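Local coordinates for protein nucleoporin NUP82 (Saccharomyces cerevisiae, PDB 3PBP) that serves as a structural component of the nuclear pore complex, its N-terminal domain binding the nucleoporin NUP116, at residues Ser125-Leu131 with Ile142-Asp148; Leu197-Gly203 with Tyr297-Ile302. The protein carries 1 engineered substitution. One frame throughout, in Å; residues are numbered along the deposited sequence.

Contact 1 (Ser125-Leu131 with Ile142-Asp148); sequences SSIKKVL and IVVLKED
Extended along its whole length, with CG anti to the backbone N (chi1 -172°), Lys-128 runs beside Leu-145, CD to CD2 4.1 Å. Glu-147, bent at chi2 (-52°), crosses the lysine at about a right angle and brings OE2 against its CB, 3.4 Å away. The carboxylate thus meets methylenes rather than the ammonium group, which goes on to the carbonyl of Ile-182. Strands 127-131 and 142-146 form an antiparallel hairpin. Lys-129 and Leu-145 make a hydrogen-bonded pair, as do Leu-131 and Val-143. A classic beta bulge interrupts the ladder: Leu-145 O accepts both Lys-128 N (2.9 Å), in the carbonyl plane, and Lys-129 N (3.2 Å), tilted 18° from it. Branched residues suit the face of Val-130 and Val-144, which lie side by side with their CG2 atoms 4.1 Å apart. CG2 of Ile-127 reaches Val-144 CG1 (4.0 Å), and Ile-88 of strand 87-92 covers all three. Val-143 and Leu-145 are buried on the other face. Beyond the strands, Glu-147 N donates to Ser-126 O at 2.9 Å. Small Ser-125 sits next to the Asp-148 carboxylate, its CB nearest OD2. Were Asp-148 an alanine, the carboxylate would be gone and the methylene of Ser-125 would probably lose its cover on that side. The chemistry therefore implies a hairpin held by backbone bonds and apolar side chains, while the lysine ammonium groups find their partners elsewhere in the chain: Lys-129 NZ forms a salt bridge with Asp-184 and Lys-146 NZ bonds to Tyr-114 OH.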
loop_
_atom_site.group_PDB
_atom_site.type_symbol
_atom_site.label_atom_id
_atom_site.label_comp_id
_atom_site.label_asym_id
_atom_site.label_seq_id
_atom_site.Cartn_x
_atom_site.Cartn_y
_atom_site.Cartn_z
ATOM N N SER A 125 3.380 18.091 -3.883
ATOM C CA SER A 125 2.630 16.973 -4.438
ATOM C C SER A 125 1.218 16.945 -3.868
ATOM O O SER A 125 1.018 17.090 -2.656
ATOM C CB SER A 125 3.341 15.652 -4.123
ATOM O OG SER A 125 2.750 14.575 -4.830
ATOM N N SER A 126 0.241 16.750 -4.743
ATOM C CA SER A 126 -1.144 16.722 -4.317
ATOM C C SER A 126 -1.611 15.371 -3.790
ATOM O O SER A 126 -1.015 14.326 -4.065
ATOM C CB SER A 126 -2.046 17.186 -5.457
ATOM O OG SER A 126 -1.719 16.521 -6.653
ATOM N N ILE A 127 -2.692 15.417 -3.017
ATOM C CA ILE A 127 -3.278 14.234 -2.404
ATOM C C ILE A 127 -4.035 13.368 -3.410
ATOM O O ILE A 127 -4.854 13.862 -4.188
ATOM C CB ILE A 127 -4.235 14.649 -1.265
ATOM C CG1 ILE A 127 -3.451 15.432 -0.207
ATOM C CG2 ILE A 127 -4.903 13.422 -0.656
ATOM C CD1 ILE A 127 -4.324 16.095 0.807
ATOM N N LYS A 128 -3.751 12.069 -3.372
ATOM C CA LYS A 128 -4.399 11.122 -4.258
ATOM C C LYS A 128 -5.441 10.292 -3.491
ATOM O O LYS A 128 -6.566 10.082 -3.971
ATOM C CB LYS A 128 -3.347 10.209 -4.892
ATOM C CG LYS A 128 -3.894 9.307 -5.981
ATOM C CD LYS A 128 -2.792 8.497 -6.647
ATOM C CE LYS A 128 -3.372 7.629 -7.764
ATOM N NZ LYS A 128 -2.322 6.942 -8.566
ATOM N N LYS A 129 -5.072 9.833 -2.297
ATOM C CA LYS A 129 -5.984 9.034 -1.493
ATOM C C LYS A 129 -5.700 9.144 0.001
ATOM O O LYS A 129 -4.555 9.353 0.410
ATOM C CB LYS A 129 -5.914 7.565 -1.917
ATOM C CG LYS A 129 -7.038 6.749 -1.339
ATOM C CD LYS A 129 -7.000 5.300 -1.764
ATOM C CE LYS A 129 -8.269 4.595 -1.270
ATOM N NZ LYS A 129 -8.402 3.171 -1.689
ATOM N N VAL A 130 -6.759 9.001 0.801
ATOM C CA VAL A 130 -6.674 9.059 2.262
ATOM C C VAL A 130 -7.428 7.904 2.903
ATOM O O VAL A 130 -8.512 7.545 2.475
ATOM C CB VAL A 130 -7.265 10.366 2.809
ATOM C CG1 VAL A 130 -7.219 10.359 4.342
ATOM C CG2 VAL A 130 -6.492 11.545 2.258
ATOM N N LEU A 131 -6.847 7.338 3.946
ATOM C CA LEU A 131 -7.456 6.220 4.669
ATOM C C LEU A 131 -7.229 6.359 6.161
ATOM O O LEU A 131 -6.164 6.818 6.586
ATOM C CB LEU A 131 -6.805 4.897 4.266
ATOM C CG LEU A 131 -6.965 4.362 2.857
ATOM C CD1 LEU A 131 -6.135 3.118 2.710
ATOM C CD2 LEU A 131 -8.426 4.086 2.606
ATOM N N ILE A 142 -4.444 9.110 10.239
ATOM C CA ILE A 142 -4.866 9.065 8.844
ATOM C C ILE A 142 -3.658 8.834 7.943
ATOM O O ILE A 142 -2.579 9.403 8.139
ATOM C CB ILE A 142 -5.614 10.352 8.375
ATOM C CG1 ILE A 142 -4.701 11.576 8.469
ATOM C CG2 ILE A 142 -6.892 10.530 9.178
ATOM C CD1 ILE A 142 -5.300 12.804 7.817
ATOM N N VAL A 143 -3.849 7.969 6.958
ATOM C CA VAL A 143 -2.786 7.623 6.038
ATOM C C VAL A 143 -3.029 8.371 4.740
ATOM O O VAL A 143 -4.110 8.276 4.155
ATOM C CB VAL A 143 -2.782 6.108 5.801
ATOM C CG1 VAL A 143 -1.604 5.697 4.933
ATOM C CG2 VAL A 143 -2.747 5.406 7.131
ATOM N N VAL A 144 -2.029 9.119 4.290
ATOM C CA VAL A 144 -2.182 9.907 3.076
ATOM C C VAL A 144 -1.210 9.534 1.963
ATOM O O VAL A 144 0.007 9.571 2.154
ATOM C CB VAL A 144 -2.037 11.430 3.404
ATOM C CG1 VAL A 144 -2.222 12.264 2.145
ATOM C CG2 VAL A 144 -3.061 11.832 4.466
ATOM N N LEU A 145 -1.756 9.170 0.807
ATOM C CA LEU A 145 -0.944 8.833 -0.359
ATOM C C LEU A 145 -0.975 10.028 -1.322
ATOM O O LEU A 145 -2.056 10.515 -1.682
ATOM C CB LEU A 145 -1.505 7.599 -1.075
ATOM C CG LEU A 145 -0.890 7.340 -2.450
ATOM C CD1 LEU A 145 0.516 6.788 -2.262
ATOM C CD2 LEU A 145 -1.744 6.371 -3.245
ATOM N N LYS A 146 0.199 10.503 -1.736
ATOM C CA LYS A 146 0.268 11.641 -2.668
ATOM C C LYS A 146 0.724 11.219 -4.079
ATOM O O LYS A 146 1.168 10.085 -4.271
ATOM C CB LYS A 146 1.217 12.711 -2.104
ATOM C CG LYS A 146 0.665 13.442 -0.887
ATOM C CD LYS A 146 1.727 14.300 -0.210
ATOM C CE LYS A 146 1.129 15.109 0.931
ATOM N NZ LYS A 146 2.182 15.650 1.819
ATOM N N GLU A 147 0.598 12.115 -5.064
ATOM C CA GLU A 147 1.039 11.817 -6.432
ATOM C C GLU A 147 2.495 11.382 -6.352
ATOM O O GLU A 147 3.011 10.668 -7.211
ATOM C CB GLU A 147 0.930 13.052 -7.308
ATOM C CG GLU A 147 -0.490 13.485 -7.555
ATOM C CD GLU A 147 -1.347 12.344 -8.060
ATOM O OE1 GLU A 147 -0.869 11.596 -8.946
ATOM O OE2 GLU A 147 -2.495 12.197 -7.576
ATOM N N ASP A 148 3.130 11.849 -5.282
ATOM C CA ASP A 148 4.512 11.571 -4.913
ATOM C C ASP A 148 4.843 10.083 -4.890
ATOM O O ASP A 148 5.970 9.684 -5.176
ATOM C CB ASP A 148 4.734 12.061 -3.492
ATOM C CG ASP A 148 5.660 13.201 -3.418
ATOM O OD1 ASP A 148 6.530 13.283 -4.301
ATOM O OD2 ASP A 148 5.529 14.006 -2.469
#

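Contact 2 (Leu197-Gly203 with Tyr297-Ile302); sequences LNTTEGG and YTATNI
Gly-202 and Thr-298 face each other where a tight turn passes the start of strand 299-302, and one backbone hydrogen bond joins the segments: Ala-299 N to Gly-202 O, 2.9 Å, with the donor tilted 29° from the carbonyl plane. The same oxygen also takes a CA-H...O contact from Thr-298 CA at 3.2 Å. Within the turn, Gly-202 N bonds back to Thr-199 O. Both glycines have positive phi, 88° at Gly-202 and 133° at Gly-203, and a CB on Gly-203 would run into the methyl of Ala-299. Alanine is equally apt opposite, its CB lying 3.7 Å from Gly-203 CA and just as far from Leu-197 CD1. Leu-197 holds CG anti to the backbone N, which carries its two methyls across to the strand: CD1 rests on Ala-299, and CD2 lies 3.5 Å from Asn-301 O. Its CB meets Ile-302 CG2 at 4.0 Å. Thr-199 and Thr-298 cross at about a right angle through their CG2 methyls. Their hydroxyls look elsewhere, OG1 of Thr-199 to Thr-183 and OG1 of Thr-298 to Arg-114 of the NUP116 chain. Lys-98 of that chain also bonds to Gly-203 O, placing this turn at the interface between the two nucleoporins. Such an apolar seam between a strand-connecting turn of one small antiparallel sheet and the edge strand of the next is consistent with neighbouring blades of a beta-propeller.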
loop_
_atom_site.group_PDB
_atom_site.type_symbol
_atom_site.label_atom_id
_atom_site.label_comp_id
_atom_site.label_asym_id
_atom_site.label_seq_id
_atom_site.Cartn_x
_atom_site.Cartn_y
_atom_site.Cartn_z
ATOM N N LEU A 197 -0.686 -1.320 -4.306
ATOM C CA LEU A 197 -0.788 -1.813 -5.675
ATOM C C LEU A 197 -0.148 -0.763 -6.588
ATOM O O LEU A 197 -0.666 0.344 -6.715
ATOM C CB LEU A 197 -2.248 -1.997 -6.065
ATOM C CG LEU A 197 -2.480 -2.534 -7.478
ATOM C CD1 LEU A 197 -2.088 -3.998 -7.532
ATOM C CD2 LEU A 197 -3.936 -2.371 -7.864
ATOM N N ASN A 198 0.977 -1.098 -7.215
ATOM C CA ASN A 198 1.646 -0.145 -8.095
ATOM C C ASN A 198 1.516 -0.542 -9.573
ATOM O O ASN A 198 1.124 -1.669 -9.896
ATOM C CB ASN A 198 3.117 0.010 -7.680
ATOM C CG ASN A 198 4.034 -0.897 -8.443
ATOM O OD1 ASN A 198 3.701 -2.047 -8.722
ATOM N ND2 ASN A 198 5.209 -0.394 -8.779
ATOM N N THR A 199 1.854 0.388 -10.461
ATOM C CA THR A 199 1.720 0.165 -11.892
ATOM C C THR A 199 2.986 0.107 -12.736
ATOM O O THR A 199 2.941 -0.337 -13.889
ATOM C CB THR A 199 0.805 1.226 -12.471
ATOM O OG1 THR A 199 -0.497 1.064 -11.903
ATOM C CG2 THR A 199 0.714 1.101 -13.982
ATOM N N THR A 200 4.108 0.548 -12.172
ATOM C CA THR A 200 5.379 0.549 -12.894
ATOM C C THR A 200 5.527 -0.557 -13.952
ATOM O O THR A 200 6.002 -0.298 -15.056
ATOM C CB THR A 200 6.572 0.429 -11.928
ATOM O OG1 THR A 200 6.438 1.393 -10.876
ATOM C CG2 THR A 200 7.878 0.666 -12.672
ATOM N N GLU A 201 5.116 -1.781 -13.623
ATOM C CA GLU A 201 5.252 -2.892 -14.554
ATOM C C GLU A 201 3.963 -3.638 -14.806
ATOM O O GLU A 201 3.943 -4.865 -14.802
ATOM C CB GLU A 201 6.300 -3.876 -14.039
ATOM C CG GLU A 201 7.703 -3.301 -13.972
ATOM C CD GLU A 201 8.635 -4.129 -13.093
ATOM O OE1 GLU A 201 8.700 -5.366 -13.285
ATOM O OE2 GLU A 201 9.310 -3.541 -12.212
ATOM N N GLY A 202 2.884 -2.902 -15.032
ATOM C CA GLY A 202 1.614 -3.546 -15.299
ATOM C C GLY A 202 0.823 -3.865 -14.051
ATOM O O GLY A 202 -0.381 -4.131 -14.130
ATOM N N GLY A 203 1.482 -3.848 -12.896
ATOM C CA GLY A 203 0.782 -4.140 -11.661
ATOM C C GLY A 203 1.493 -5.123 -10.754
ATOM O O GLY A 203 1.774 -6.261 -11.128
ATOM N N TYR A 297 -2.362 -6.122 -19.566
ATOM C CA TYR A 297 -3.213 -5.136 -18.916
ATOM C C TYR A 297 -2.574 -4.534 -17.672
ATOM O O TYR A 297 -1.426 -4.848 -17.325
ATOM C CB TYR A 297 -4.564 -5.751 -18.566
ATOM C CG TYR A 297 -5.302 -6.272 -19.782
ATOM C CD1 TYR A 297 -5.073 -7.564 -20.265
ATOM C CD2 TYR A 297 -6.199 -5.453 -20.483
ATOM C CE1 TYR A 297 -5.716 -8.027 -21.413
ATOM C CE2 TYR A 297 -6.843 -5.906 -21.631
ATOM C CZ TYR A 297 -6.597 -7.193 -22.092
ATOM O OH TYR A 297 -7.223 -7.642 -23.235
ATOM N N THR A 298 -3.317 -3.658 -17.008
ATOM C CA THR A 298 -2.812 -3.009 -15.811
ATOM C C THR A 298 -3.743 -3.183 -14.621
ATOM O O THR A 298 -4.971 -3.161 -14.764
ATOM C CB THR A 298 -2.601 -1.501 -16.041
ATOM O OG1 THR A 298 -1.833 -1.299 -17.236
ATOM C CG2 THR A 298 -1.856 -0.882 -14.857
ATOM N N ALA A 299 -3.137 -3.358 -13.447
ATOM C CA ALA A 299 -3.872 -3.520 -12.200
ATOM C C ALA A 299 -4.527 -2.178 -11.832
ATOM O O ALA A 299 -3.899 -1.116 -11.929
ATOM C CB ALA A 299 -2.920 -3.982 -11.104
ATOM N N THR A 300 -5.787 -2.231 -11.411
ATOM C CA THR A 300 -6.525 -1.011 -11.076
ATOM C C THR A 300 -6.750 -0.745 -9.588
ATOM O O THR A 300 -6.422 0.338 -9.086
ATOM C CB THR A 300 -7.906 -1.005 -11.741
ATOM O OG1 THR A 300 -7.780 -1.389 -13.108
ATOM C CG2 THR A 300 -8.501 0.386 -11.688
ATOM N N ASN A 301 -7.334 -1.726 -8.898
ATOM C CA ASN A 301 -7.617 -1.594 -7.476
ATOM C C ASN A 301 -7.232 -2.817 -6.682
ATOM O O ASN A 301 -6.993 -3.889 -7.226
ATOM C CB ASN A 301 -9.104 -1.334 -7.243
ATOM C CG ASN A 301 -9.642 -0.224 -8.113
ATOM O OD1 ASN A 301 -9.954 -0.442 -9.284
ATOM N ND2 ASN A 301 -9.744 0.979 -7.552
ATOM N N ILE A 302 -7.169 -2.640 -5.375
ATOM C CA ILE A 302 -6.860 -3.742 -4.491
ATOM C C ILE A 302 -7.806 -3.650 -3.288
ATOM O O ILE A 302 -8.118 -2.562 -2.786
ATOM C CB ILE A 302 -5.375 -3.716 -4.053
ATOM C CG1 ILE A 302 -5.068 -4.973 -3.238
ATOM C CG2 ILE A 302 -5.062 -2.451 -3.258
ATOM C CD1 ILE A 302 -3.584 -5.126 -2.883
#

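The two contacts follow one another along the chain, their centres about 17 Å apart and their nearest atoms about 6 Å apart, without touching. Contact 1 works inside one sheet, joining neighbouring strands of a hairpin through a backbone ladder broken by one bulge, with buried aliphatic side chains and lysines whose ammonium groups are bonded elsewhere in the chain. Contact 2 spans two sheets, its segments 94 residues apart at their closest ends in sequence, and relies on side-chain packing with a single backbone bond. Both are partly buried, but only contact 2 also meets the NUP116 chain. Asp-184 in strand 182-187 serves both, its carboxylate meeting Lys-129 and accepting from Ile-302 N.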